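Local coordinates for protein beta-N-acetylglucosaminidase Nag2 (Vibrio harveyi, PDB 6EZR) that probably hydrolyses terminal non-reducing N-acetyl-D-hexosamine residues from N-acetyl-beta-D-hexosaminides, as a family 20 glycoside hydrolase, at residues A[310-315]-A[345-350]; A[315-320]-A[375-380]; A[368-373]-A[432-437]. All coordinates share one frame; numbering follows the deposited sequence.

The three contacts lie in the catalytic domain, a TIM barrel. Interactions 1 and 2 share Pro-315 and touch directly: CA of Glu-310 lies 3.6 Å from CG2 of Thr-318, and Ile-311 CG1 lies 3.9 Å from Leu-317 CD1. Their centres are about 12 Å apart. Interaction 3 pairs two barrel strands, its centre about 16 Å from that of interaction 2, and strand 363-370 leads through a short loop into helix 375-380. Interaction 3 is also the one beside the active site: the side chain of His-373 is about 4 Å from that of the sugar-binding Arg-274, and that of Asp-437 about 6 Å from that of Glu-438, the predicted proton donor.

Interaction 1 of 3, residues A[310-315]-A[345-350]; sequences EIKSLP and YTQEEI
The side-chain amide of Gln-347 makes the shortest polar bond here: its NE2 donates to the backbone O of Glu-310 over 2.7 Å, almost straight at 173°. The oxygen lies in the plane of the amide, whereas the nitrogen stands tilted from the carbonyl plane. A second partner, Glu-422, also accepts from NE2, so the amide nitrogen is gripped twice and its rotation is fixed. Glutamine suits the place because it reaches a carbonyl from the first turn of a helix without bringing in a charge.

Glu-310 accepts through its side chain as well. With CG anti to its backbone N (chi1 -177°) and the chain extended beyond, its carboxylate reaches the helix start, where OE1 accepts from the backbone N of Gln-347 at 3.0 Å. This oxygen is met on its anti side, somewhat out of the carboxylate plane. The two side chains cross at about a right angle, and CG of Gln-347 packs 3.5 Å from the same OE1. An acid is apt here, since its negative charge probably interacts well with the positive end of the helix dipole. The backbone adds a third bond, from Glu-310 N to Tyr-345 O (3.2 Å).

The helix start is closed by a capping box: Thr-346 OG1 accepts from Glu-349 N at 3.0 Å, and Glu-349 OE1 accepts from Thr-346 N at 2.8 Å. The aliphatic part of Lys-312 crosses Gln-347 at a slant, CD 3.9 Å from OE1 of Gln-347.

Between strand 306-307 and helix 316-319, the loop 310-315 is thus tied to the beginning of helix 347-358. Helix 410-426 holds the loop too, since Glu-422 also accepts from Lys-312 N and Ser-313 OG, while Tyr-345 turns inward against helix 279-291 and Trp-299 of strand 296-303.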
ATOM      1  N   GLU A 310       1.881  11.339 -14.483  1.00 48.92           N
ATOM      2  CA  GLU A 310       1.861  12.174 -15.680  1.00 49.81           C
ATOM      3  C   GLU A 310       2.477  11.446 -16.870  1.00 50.35           C
ATOM      4  O   GLU A 310       3.643  11.044 -16.822  1.00 48.18           O
ATOM      5  CB  GLU A 310       2.627  13.475 -15.428  1.00 51.69           C
ATOM      6  CG  GLU A 310       2.597  14.456 -16.599  1.00 54.62           C
ATOM      7  CD  GLU A 310       3.403  15.719 -16.349  1.00 57.54           C
ATOM      8  OE1 GLU A 310       4.552  15.625 -15.864  1.00 56.11           O
ATOM      9  OE2 GLU A 310       2.886  16.814 -16.657  1.00 63.28           O
ATOM     10  N   ILE A 311       1.675  11.265 -17.918  1.00 49.33           N
ATOM     11  CA  ILE A 311       2.150  10.760 -19.201  1.00 51.26           C
ATOM     12  C   ILE A 311       2.035  11.937 -20.170  1.00 54.11           C
ATOM     13  O   ILE A 311       0.926  12.357 -20.513  1.00 55.28           O
ATOM     14  CB  ILE A 311       1.322   9.546 -19.683  1.00 51.82           C
ATOM     15  CG1 ILE A 311       1.260   8.444 -18.606  1.00 51.62           C
ATOM     16  CG2 ILE A 311       1.876   8.981 -20.986  1.00 51.08           C
ATOM     17  CD1 ILE A 311       2.586   7.803 -18.231  1.00 51.08           C
ATOM     18  N   LYS A 312       3.180  12.478 -20.583  1.00 55.77           N
ATOM     19  CA  LYS A 312       3.232  13.695 -21.413  1.00 58.39           C
ATOM     20  C   LYS A 312       2.526  13.587 -22.772  1.00 59.71           C
ATOM     21  O   LYS A 312       1.969  14.578 -23.257  1.00 58.80           O
ATOM     22  CB  LYS A 312       4.682  14.177 -21.590  1.00 61.37           C
ATOM     23  CG  LYS A 312       5.115  15.162 -20.510  1.00 63.61           C
ATOM     24  CD  LYS A 312       6.618  15.181 -20.282  1.00 67.05           C
ATOM     25  CE  LYS A 312       7.004  16.351 -19.386  1.00 71.84           C
ATOM     26  NZ  LYS A 312       8.314  16.164 -18.698  1.00 72.71           N
ATOM     27  N   SER A 313       2.545  12.392 -23.362  1.00 59.51           N
ATOM     28  CA  SER A 313       1.885  12.124 -24.648  1.00 61.24           C
ATOM     29  C   SER A 313       0.372  11.883 -24.552  1.00 62.47           C
ATOM     30  O   SER A 313      -0.326  11.974 -25.564  1.00 64.32           O
ATOM     31  CB  SER A 313       2.528  10.909 -25.322  1.00 62.06           C
ATOM     32  OG  SER A 313       2.350   9.739 -24.538  1.00 62.59           O
ATOM     33  N   LEU A 314      -0.112  11.550 -23.353  1.00 61.48           N
ATOM     34  CA  LEU A 314      -1.532  11.283 -23.090  1.00 58.90           C
ATOM     35  C   LEU A 314      -1.983  12.077 -21.854  1.00 61.43           C
ATOM     36  O   LEU A 314      -2.337  11.486 -20.828  1.00 64.58           O
ATOM     37  CB  LEU A 314      -1.756   9.785 -22.858  1.00 56.23           C
ATOM     38  CG  LEU A 314      -1.325   8.833 -23.972  1.00 55.94           C
ATOM     39  CD1 LEU A 314      -1.315   7.395 -23.475  1.00 53.51           C
ATOM     40  CD2 LEU A 314      -2.234   8.977 -25.181  1.00 56.72           C
ATOM     41  N   PRO A 315      -1.988  13.426 -21.948  1.00 60.87           N
ATOM     42  CA  PRO A 315      -2.235  14.278 -20.771  1.00 59.31           C
ATOM     43  C   PRO A 315      -3.616  14.139 -20.102  1.00 59.19           C
ATOM     44  O   PRO A 315      -3.777  14.579 -18.960  1.00 61.45           O
ATOM     45  CB  PRO A 315      -2.051  15.694 -21.329  1.00 59.07           C
ATOM     46  CG  PRO A 315      -2.416  15.570 -22.765  1.00 58.89           C
ATOM     47  CD  PRO A 315      -1.896  14.227 -23.184  1.00 59.52           C
ATOM     48  N   TYR A 345       1.285  12.846  -9.619  1.00 44.62           N
ATOM     49  CA  TYR A 345       2.708  13.168  -9.568  1.00 45.89           C
ATOM     50  C   TYR A 345       3.168  13.593 -10.958  1.00 46.61           C
ATOM     51  O   TYR A 345       2.915  12.896 -11.944  1.00 46.81           O
ATOM     52  CB  TYR A 345       3.520  11.967  -9.079  1.00 44.46           C
ATOM     53  CG  TYR A 345       2.956  11.354  -7.822  1.00 43.94           C
ATOM     54  CD1 TYR A 345       2.973  12.054  -6.623  1.00 43.62           C
ATOM     55  CD2 TYR A 345       2.376  10.081  -7.839  1.00 44.51           C
ATOM     56  CE1 TYR A 345       2.447  11.500  -5.461  1.00 44.37           C
ATOM     57  CE2 TYR A 345       1.841   9.520  -6.688  1.00 43.70           C
ATOM     58  CZ  TYR A 345       1.871  10.233  -5.499  1.00 43.14           C
ATOM     59  OH  TYR A 345       1.337   9.669  -4.357  1.00 41.77           O
ATOM     60  N   THR A 346       3.834  14.740 -11.040  1.00 46.82           N
ATOM     61  CA  THR A 346       4.444  15.169 -12.293  1.00 46.89           C
ATOM     62  C   THR A 346       5.690  14.326 -12.502  1.00 48.95           C
ATOM     63  O   THR A 346       6.209  13.728 -11.547  1.00 49.55           O
ATOM     64  CB  THR A 346       4.801  16.671 -12.293  1.00 46.51           C
ATOM     65  OG1 THR A 346       5.818  16.937 -11.320  1.00 46.02           O
ATOM     66  CG2 THR A 346       3.571  17.523 -11.994  1.00 45.63           C
ATOM     67  N   GLN A 347       6.160  14.263 -13.745  1.00 49.69           N
ATOM     68  CA  GLN A 347       7.405  13.550 -14.059  1.00 51.51           C
ATOM     69  C   GLN A 347       8.623  14.156 -13.323  1.00 53.30           C
ATOM     70  O   GLN A 347       9.515  13.420 -12.900  1.00 53.52           O
ATOM     71  CB  GLN A 347       7.643  13.479 -15.575  1.00 52.30           C
ATOM     72  CG  GLN A 347       6.507  12.795 -16.344  1.00 52.36           C
ATOM     73  CD  GLN A 347       6.932  12.088 -17.628  1.00 53.57           C
ATOM     74  OE1 GLN A 347       8.033  12.290 -18.146  1.00 54.27           O
ATOM     75  NE2 GLN A 347       6.040  11.250 -18.154  1.00 53.82           N
ATOM     76  N   GLU A 348       8.634  15.482 -13.154  1.00 56.55           N
ATOM     77  CA  GLU A 348       9.665  16.184 -12.362  1.00 59.63           C
ATOM     78  C   GLU A 348       9.636  15.797 -10.879  1.00 56.97           C
ATOM     79  O   GLU A 348      10.687  15.578 -10.274  1.00 54.70           O
ATOM     80  CB  GLU A 348       9.526  17.713 -12.505  1.00 64.62           C
ATOM     81  CG  GLU A 348      10.394  18.518 -11.533  1.00 71.19           C
ATOM     82  CD  GLU A 348      10.549  19.982 -11.912  1.00 76.44           C
ATOM     83  OE1 GLU A 348       9.533  20.624 -12.259  1.00 81.54           O
ATOM     84  OE2 GLU A 348      11.688  20.496 -11.843  1.00 77.29           O
ATOM     85  N   GLU A 349       8.436  15.752 -10.300  1.00 54.65           N
ATOM     86  CA  GLU A 349       8.244  15.277  -8.919  1.00 54.01           C
ATOM     87  C   GLU A 349       8.734  13.829  -8.770  1.00 51.59           C
ATOM     88  O   GLU A 349       9.474  13.521  -7.836  1.00 50.01           O
ATOM     89  CB  GLU A 349       6.769  15.387  -8.491  1.00 53.36           C
ATOM     90  CG  GLU A 349       6.312  16.796  -8.111  1.00 53.39           C
ATOM     91  CD  GLU A 349       4.792  16.958  -8.037  1.00 56.96           C
ATOM     92  OE1 GLU A 349       4.061  16.207  -8.722  1.00 56.92           O
ATOM     93  OE2 GLU A 349       4.319  17.858  -7.304  1.00 57.34           O
ATOM     94  N   ILE A 350       8.348  12.965  -9.711  1.00 47.53           N
ATOM     95  CA  ILE A 350       8.774  11.558  -9.705  1.00 46.97           C
ATOM     96  C   ILE A 350      10.302  11.416  -9.773  1.00 47.64           C
ATOM     97  O   ILE A 350      10.866  10.580  -9.067  1.00 48.66           O
ATOM     98  CB  ILE A 350       8.068  10.734 -10.816  1.00 44.96           C
ATOM     99  CG1 ILE A 350       6.639  10.415 -10.388  1.00 45.90           C
ATOM    100  CG2 ILE A 350       8.778   9.414 -11.099  1.00 44.21           C
ATOM    101  CD1 ILE A 350       5.699  10.158 -11.544  1.00 48.24           C
TER

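Interaction 2 of 3, residues A[315-320]-A[375-380]; sequences PQLTEI and RAAIKS
Ser-380 meets Leu-317 and Ile-320, and these three residues bury the most surface where the short helix 316-319 packs on helix 375-380. No hydrogen bond joins the segments; the contact is van der Waals packing. Ser-380 is at the middle of it. Its CB sits 3.5 Å from the backbone O of Gln-316, and OG lies 3.7 Å from CB of Ile-320. With OG anti to its own carbonyl carbon (chi1 -61°), the hydroxyl folds back on its helix and donates to Ala-376 O at 2.7 Å. That carbonyl also receives the backbone N of Ser-380, from the opposite face of its plane. A buried hydroxyl is therefore satisfied within its own helix, and serine is small enough for the two backbones to come close: the CA atoms of Leu-317 and Ser-380 are only 5.4 Å apart.

Leu-317 contributes one branch. CD2 leans over the backbone of the other helix, 3.7 Å from CA of Ala-377 and 3.9 Å from its CB, a fit that the short alanine side chain permits. The branched apolar end of Leu-317 suits a place bounded by Ala-377, Trp-307 and Phe-415 of helix 410-426.

Ile-320, just after helix 316-319, closes the other side of Ser-380 and brings CG2 to 3.9 Å from the backbone O of Lys-379. The ammonium of Lys-379 is engaged elsewhere, with Thr-329 and Glu-331.

The arrangement is plain helix-to-helix packing among the excursions of a TIM barrel: it joins helix 316-319, which follows strand 306-307, to helix 375-380, which follows strand 363-370.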
ATOM      1  N   PRO A 315      -1.988  13.426 -21.948  1.00 60.87           N
ATOM      2  CA  PRO A 315      -2.235  14.278 -20.771  1.00 59.31           C
ATOM      3  C   PRO A 315      -3.616  14.139 -20.102  1.00 59.19           C
ATOM      4  O   PRO A 315      -3.777  14.579 -18.960  1.00 61.45           O
ATOM      5  CB  PRO A 315      -2.051  15.694 -21.329  1.00 59.07           C
ATOM      6  CG  PRO A 315      -2.416  15.570 -22.765  1.00 58.89           C
ATOM      7  CD  PRO A 315      -1.896  14.227 -23.184  1.00 59.52           C
ATOM      8  N   GLN A 316      -4.585  13.541 -20.797  1.00 56.06           N
ATOM      9  CA  GLN A 316      -5.920  13.279 -20.230  1.00 56.10           C
ATOM     10  C   GLN A 316      -5.898  12.315 -19.031  1.00 54.73           C
ATOM     11  O   GLN A 316      -6.754  12.410 -18.153  1.00 54.85           O
ATOM     12  CB  GLN A 316      -6.892  12.722 -21.286  1.00 58.45           C
ATOM     13  CG  GLN A 316      -7.077  13.569 -22.547  1.00 60.18           C
ATOM     14  CD  GLN A 316      -6.179  13.132 -23.704  1.00 62.09           C
ATOM     15  OE1 GLN A 316      -5.014  12.782 -23.500  1.00 61.67           O
ATOM     16  NE2 GLN A 316      -6.714  13.151 -24.919  1.00 65.26           N
ATOM     17  N   LEU A 317      -4.933  11.394 -19.001  1.00 52.14           N
ATOM     18  CA  LEU A 317      -4.797  10.427 -17.908  1.00 50.51           C
ATOM     19  C   LEU A 317      -4.644  11.076 -16.529  1.00 51.85           C
ATOM     20  O   LEU A 317      -5.051  10.491 -15.529  1.00 48.49           O
ATOM     21  CB  LEU A 317      -3.623   9.478 -18.172  1.00 51.99           C
ATOM     22  CG  LEU A 317      -3.822   8.434 -19.278  1.00 52.20           C
ATOM     23  CD1 LEU A 317      -2.488   7.823 -19.670  1.00 51.88           C
ATOM     24  CD2 LEU A 317      -4.790   7.339 -18.861  1.00 51.75           C
ATOM     25  N   THR A 318      -4.049  12.267 -16.488  1.00 53.46           N
ATOM     26  CA  THR A 318      -3.969  13.079 -15.272  1.00 54.72           C
ATOM     27  C   THR A 318      -5.001  14.218 -15.232  1.00 56.14           C
ATOM     28  O   THR A 318      -5.566  14.502 -14.175  1.00 52.99           O
ATOM     29  CB  THR A 318      -2.560  13.665 -15.098  1.00 55.79           C
ATOM     30  OG1 THR A 318      -2.118  14.227 -16.340  1.00 57.42           O
ATOM     31  CG2 THR A 318      -1.593  12.581 -14.657  1.00 55.68           C
ATOM     32  N   GLU A 319      -5.239  14.876 -16.365  1.00 57.15           N
ATOM     33  CA  GLU A 319      -6.222  15.974 -16.423  1.00 59.82           C
ATOM     34  C   GLU A 319      -7.646  15.498 -16.049  1.00 57.45           C
ATOM     35  O   GLU A 319      -8.395  16.226 -15.393  1.00 54.69           O
ATOM     36  CB  GLU A 319      -6.218  16.648 -17.802  1.00 64.76           C
ATOM     37  CG  GLU A 319      -6.715  18.093 -17.779  1.00 73.11           C
ATOM     38  CD  GLU A 319      -7.293  18.579 -19.108  1.00 79.31           C
ATOM     39  OE1 GLU A 319      -8.040  17.817 -19.772  1.00 78.10           O
ATOM     40  OE2 GLU A 319      -7.017  19.747 -19.476  1.00 81.50           O
ATOM     41  N   ILE A 320      -7.984  14.273 -16.458  1.00 53.52           N
ATOM     42  CA  ILE A 320      -9.261  13.621 -16.131  1.00 52.77           C
ATOM     43  C   ILE A 320      -9.070  12.529 -15.073  1.00 52.19           C
ATOM     44  O   ILE A 320      -9.719  12.549 -14.015  1.00 48.16           O
ATOM     45  CB  ILE A 320      -9.905  12.981 -17.392  1.00 54.98           C
ATOM     46  CG1 ILE A 320     -10.103  14.020 -18.513  1.00 57.20           C
ATOM     47  CG2 ILE A 320     -11.233  12.302 -17.064  1.00 54.78           C
ATOM     48  CD1 ILE A 320     -10.990  15.203 -18.159  1.00 58.17           C
ATOM     49  N   ARG A 375     -10.307   1.507 -14.987  1.00 49.91           N
ATOM     50  CA  ARG A 375     -11.433   2.417 -15.180  1.00 47.63           C
ATOM     51  C   ARG A 375     -11.010   3.880 -15.327  1.00 47.70           C
ATOM     52  O   ARG A 375     -11.555   4.595 -16.172  1.00 49.78           O
ATOM     53  CB  ARG A 375     -12.426   2.277 -14.031  1.00 46.86           C
ATOM     54  CG  ARG A 375     -13.807   2.831 -14.319  1.00 45.93           C
ATOM     55  CD  ARG A 375     -14.737   2.578 -13.149  1.00 46.89           C
ATOM     56  NE  ARG A 375     -16.120   2.926 -13.481  1.00 47.81           N
ATOM     57  CZ  ARG A 375     -16.786   4.009 -13.079  1.00 48.20           C
ATOM     58  NH1 ARG A 375     -16.239   4.926 -12.276  1.00 47.84           N
ATOM     59  NH2 ARG A 375     -18.039   4.178 -13.489  1.00 49.63           N
ATOM     60  N   ALA A 376     -10.049   4.321 -14.524  1.00 44.60           N
ATOM     61  CA  ALA A 376      -9.563   5.700 -14.615  1.00 45.36           C
ATOM     62  C   ALA A 376      -8.973   5.993 -15.995  1.00 46.06           C
ATOM     63  O   ALA A 376      -9.233   7.042 -16.576  1.00 46.03           O
ATOM     64  CB  ALA A 376      -8.533   5.981 -13.532  1.00 45.91           C
ATOM     65  N   ALA A 377      -8.185   5.053 -16.509  1.00 46.90           N
ATOM     66  CA  ALA A 377      -7.610   5.162 -17.845  1.00 47.25           C
ATOM     67  C   ALA A 377      -8.703   5.234 -18.912  1.00 47.15           C
ATOM     68  O   ALA A 377      -8.747   6.174 -19.697  1.00 48.92           O
ATOM     69  CB  ALA A 377      -6.688   3.988 -18.116  1.00 46.39           C
ATOM     70  N   ILE A 378      -9.589   4.244 -18.899  1.00 47.01           N
ATOM     71  CA  ILE A 378     -10.700   4.137 -19.844  1.00 46.70           C
ATOM     72  C   ILE A 378     -11.592   5.383 -19.864  1.00 49.23           C
ATOM     73  O   ILE A 378     -11.954   5.857 -20.938  1.00 48.46           O
ATOM     74  CB  ILE A 378     -11.527   2.865 -19.557  1.00 44.46           C
ATOM     75  CG1 ILE A 378     -10.693   1.628 -19.915  1.00 43.88           C
ATOM     76  CG2 ILE A 378     -12.835   2.855 -20.345  1.00 42.84           C
ATOM     77  CD1 ILE A 378     -11.201   0.330 -19.331  1.00 45.15           C
ATOM     78  N   LYS A 379     -11.934   5.902 -18.684  1.00 51.78           N
ATOM     79  CA  LYS A 379     -12.753   7.124 -18.563  1.00 53.77           C
ATOM     80  C   LYS A 379     -12.009   8.405 -18.986  1.00 54.03           C
ATOM     81  O   LYS A 379     -12.645   9.411 -19.319  1.00 53.96           O
ATOM     82  CB  LYS A 379     -13.295   7.270 -17.130  1.00 55.15           C
ATOM     83  CG  LYS A 379     -14.263   6.162 -16.721  1.00 58.23           C
ATOM     84  CD  LYS A 379     -15.728   6.582 -16.703  1.00 59.34           C
ATOM     85  CE  LYS A 379     -16.151   6.997 -15.303  1.00 60.84           C
ATOM     86  NZ  LYS A 379     -17.486   7.649 -15.265  1.00 62.07           N
ATOM     87  N   SER A 380     -10.677   8.366 -18.951  1.00 52.54           N
ATOM     88  CA  SER A 380      -9.827   9.448 -19.459  1.00 51.06           C
ATOM     89  C   SER A 380      -9.687   9.445 -20.984  1.00 51.66           C
ATOM     90  O   SER A 380      -9.612  10.509 -21.598  1.00 53.08           O
ATOM     91  CB  SER A 380      -8.433   9.360 -18.833  1.00 50.82           C
ATOM     92  OG  SER A 380      -8.508   9.502 -17.431  1.00 50.12           O
TER

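Interaction 3 of 3, residues A[368-373]-A[432-437]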
ATOM      1  N   ILE A 368       1.739  -0.259 -13.375  1.00 46.11           N
ATOM      2  CA  ILE A 368       0.667   0.134 -14.303  1.00 47.39           C
ATOM      3  C   ILE A 368      -0.296  -1.055 -14.471  1.00 49.19           C
ATOM      4  O   ILE A 368      -0.013  -1.994 -15.215  1.00 47.40           O
ATOM      5  CB  ILE A 368       1.226   0.554 -15.694  1.00 47.71           C
ATOM      6  CG1 ILE A 368       2.302   1.651 -15.578  1.00 47.99           C
ATOM      7  CG2 ILE A 368       0.100   0.994 -16.627  1.00 48.20           C
ATOM      8  CD1 ILE A 368       1.856   2.956 -14.946  1.00 49.16           C
ATOM      9  N   ASP A 369      -1.439  -0.991 -13.787  1.00 52.50           N
ATOM     10  CA  ASP A 369      -2.465  -2.058 -13.804  1.00 52.56           C
ATOM     11  C   ASP A 369      -3.173  -2.230 -15.165  1.00 49.69           C
ATOM     12  O   ASP A 369      -3.897  -1.333 -15.584  1.00 52.09           O
ATOM     13  CB  ASP A 369      -3.566  -1.743 -12.760  1.00 55.79           C
ATOM     14  CG  ASP A 369      -3.389  -2.460 -11.430  1.00 56.41           C
ATOM     15  OD1 ASP A 369      -2.801  -3.558 -11.367  1.00 57.50           O
ATOM     16  OD2 ASP A 369      -3.919  -1.923 -10.433  1.00 57.65           O
ATOM     17  N   VAL A 370      -2.977  -3.378 -15.827  1.00 46.34           N
ATOM     18  CA  VAL A 370      -3.757  -3.789 -17.031  1.00 45.06           C
ATOM     19  C   VAL A 370      -3.948  -5.313 -17.036  1.00 45.99           C
ATOM     20  O   VAL A 370      -3.164  -6.010 -16.382  1.00 46.23           O
ATOM     21  CB  VAL A 370      -3.084  -3.386 -18.375  1.00 44.53           C
ATOM     22  CG1 VAL A 370      -3.167  -1.886 -18.596  1.00 43.96           C
ATOM     23  CG2 VAL A 370      -1.646  -3.887 -18.468  1.00 44.89           C
ATOM     24  N   PRO A 371      -4.951  -5.857 -17.747  1.00 44.52           N
ATOM     25  CA  PRO A 371      -5.969  -5.120 -18.515  1.00 45.52           C
ATOM     26  C   PRO A 371      -7.175  -4.670 -17.701  1.00 43.41           C
ATOM     27  O   PRO A 371      -7.887  -3.771 -18.123  1.00 40.33           O
ATOM     28  CB  PRO A 371      -6.401  -6.128 -19.588  1.00 46.15           C
ATOM     29  CG  PRO A 371      -6.056  -7.469 -19.052  1.00 45.54           C
ATOM     30  CD  PRO A 371      -5.070  -7.315 -17.930  1.00 45.73           C
ATOM     31  N   GLY A 372      -7.402  -5.305 -16.556  1.00 43.61           N
ATOM     32  CA  GLY A 372      -8.402  -4.868 -15.604  1.00 42.57           C
ATOM     33  C   GLY A 372      -7.829  -3.784 -14.732  1.00 43.74           C
ATOM     34  O   GLY A 372      -6.726  -3.290 -14.986  1.00 44.81           O
ATOM     35  N   HIS A 373      -8.586  -3.433 -13.690  1.00 46.22           N
ATOM     36  CA  HIS A 373      -8.273  -2.317 -12.781  1.00 45.76           C
ATOM     37  C   HIS A 373      -7.941  -1.013 -13.543  1.00 47.16           C
ATOM     38  O   HIS A 373      -7.080  -0.232 -13.129  1.00 47.50           O
ATOM     39  CB  HIS A 373      -7.156  -2.719 -11.788  1.00 46.56           C
ATOM     40  CG  HIS A 373      -7.628  -3.610 -10.678  1.00 46.08           C
ATOM     41  ND1 HIS A 373      -8.059  -3.123  -9.462  1.00 46.58           N
ATOM     42  CD2 HIS A 373      -7.754  -4.956 -10.608  1.00 45.28           C
ATOM     43  CE1 HIS A 373      -8.427  -4.128  -8.689  1.00 45.24           C
ATOM     44  NE2 HIS A 373      -8.251  -5.252  -9.360  1.00 46.15           N
ATOM     45  N   VAL A 432       9.143  -3.288 -14.183  1.00 41.22           N
ATOM     46  CA  VAL A 432       7.857  -2.601 -14.236  1.00 39.73           C
ATOM     47  C   VAL A 432       6.805  -3.635 -13.914  1.00 37.57           C
ATOM     48  O   VAL A 432       6.801  -4.720 -14.493  1.00 35.08           O
ATOM     49  CB  VAL A 432       7.557  -1.974 -15.616  1.00 39.97           C
ATOM     50  CG1 VAL A 432       6.168  -1.342 -15.636  1.00 39.06           C
ATOM     51  CG2 VAL A 432       8.600  -0.928 -15.964  1.00 39.77           C
ATOM     52  N   HIS A 433       5.927  -3.272 -12.980  1.00 37.33           N
ATOM     53  CA  HIS A 433       4.839  -4.112 -12.513  1.00 37.26           C
ATOM     54  C   HIS A 433       3.622  -3.760 -13.357  1.00 37.74           C
ATOM     55  O   HIS A 433       3.289  -2.587 -13.503  1.00 37.96           O
ATOM     56  CB  HIS A 433       4.594  -3.837 -11.023  1.00 37.95           C
ATOM     57  CG  HIS A 433       3.833  -4.912 -10.311  1.00 35.77           C
ATOM     58  ND1 HIS A 433       2.576  -5.314 -10.695  1.00 35.08           N
ATOM     59  CD2 HIS A 433       4.139  -5.641  -9.214  1.00 36.43           C
ATOM     60  CE1 HIS A 433       2.144  -6.257  -9.881  1.00 35.34           C
ATOM     61  NE2 HIS A 433       3.069  -6.465  -8.962  1.00 36.39           N
ATOM     62  N   ILE A 434       2.989  -4.781 -13.928  1.00 39.53           N
ATOM     63  CA  ILE A 434       1.944  -4.618 -14.954  1.00 41.42           C
ATOM     64  C   ILE A 434       0.514  -4.937 -14.461  1.00 41.73           C
ATOM     65  O   ILE A 434      -0.469  -4.767 -15.197  1.00 40.12           O
ATOM     66  CB  ILE A 434       2.304  -5.486 -16.196  1.00 42.91           C
ATOM     67  CG1 ILE A 434       1.716  -4.902 -17.493  1.00 43.08           C
ATOM     68  CG2 ILE A 434       1.892  -6.944 -16.000  1.00 43.32           C
ATOM     69  CD1 ILE A 434       2.389  -3.626 -17.967  1.00 43.21           C
ATOM     70  N   GLY A 435       0.427  -5.439 -13.234  1.00 39.92           N
ATOM     71  CA  GLY A 435      -0.820  -5.755 -12.584  1.00 38.42           C
ATOM     72  C   GLY A 435      -1.121  -7.195 -12.911  1.00 38.63           C
ATOM     73  O   GLY A 435      -0.758  -8.100 -12.166  1.00 39.19           O
ATOM     74  N   ALA A 436      -1.748  -7.402 -14.064  1.00 39.75           N
ATOM     75  CA  ALA A 436      -2.129  -8.728 -14.532  1.00 39.64           C
ATOM     76  C   ALA A 436      -3.000  -9.514 -13.533  1.00 41.33           C
ATOM     77  O   ALA A 436      -2.828 -10.718 -13.354  1.00 41.80           O
ATOM     78  CB  ALA A 436      -0.884  -9.518 -14.921  1.00 41.16           C
ATOM     79  N   ASP A 437      -3.932  -8.826 -12.880  1.00 42.95           N
ATOM     80  CA  ASP A 437      -5.001  -9.506 -12.154  1.00 44.86           C
ATOM     81  C   ASP A 437      -5.906 -10.235 -13.161  1.00 43.12           C
ATOM     82  O   ASP A 437      -6.104  -9.752 -14.276  1.00 43.17           O
ATOM     83  CB  ASP A 437      -5.808  -8.498 -11.326  1.00 47.19           C
ATOM     84  CG  ASP A 437      -5.055  -8.003 -10.091  1.00 51.60           C
ATOM     85  OD1 ASP A 437      -4.420  -8.829  -9.389  1.00 54.50           O
ATOM     86  OD2 ASP A 437      -5.111  -6.783  -9.809  1.00 54.60           O
TER
HETATM   87  O   HOH W   1      -4.088  -5.911 -12.494  1.00 44.85           O
HETATM   88  O   HOH W   2      -6.015  -7.060 -14.678  1.00 43.06           O
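Two neighbouring parallel strands of the TIM barrel, 363-370 and 431-435, are joined here near their C-terminal ends, where the active site of such a barrel lies. Backbone bonds run from Ile-368 N to His-433 O (2.8 Å), from Val-370 N to Ile-434 O (2.9 Å) and from Ala-436 N to Val-370 O (3.1 Å).

On the helix-facing side, CG2 of Val-370 packs 3.6 Å from CG1 of Ile-434, branched apolar chains being suited to a layer covered by helices 410-426 and 465-479. The first torsion of Ile-434 (chi1 -152°) sets CG1 roughly anti to the backbone N, and the chain slants across Val-370.

On the other side, Gly-435 takes a positive phi and, lacking a side chain, lets Asp-369 OD1 come within 3.2 Å of its CA. One water donates to Asp-369 OD1 and, weakly, to Asp-437 OD2; its oxygen accepts from Asp-437 N at 2.9 Å. Asp-437 and Glu-438 are consistent with the Asp-Glu pair of family 20 enzymes.

His-373, its ND1 bonded to Asp-303, stands near the sugar-binding Arg-274. Its ring is inclined 57° to the carboxylate of Asp-437, whose OD2 approaches CD2 of His-373 obliquely at 3.3 Å.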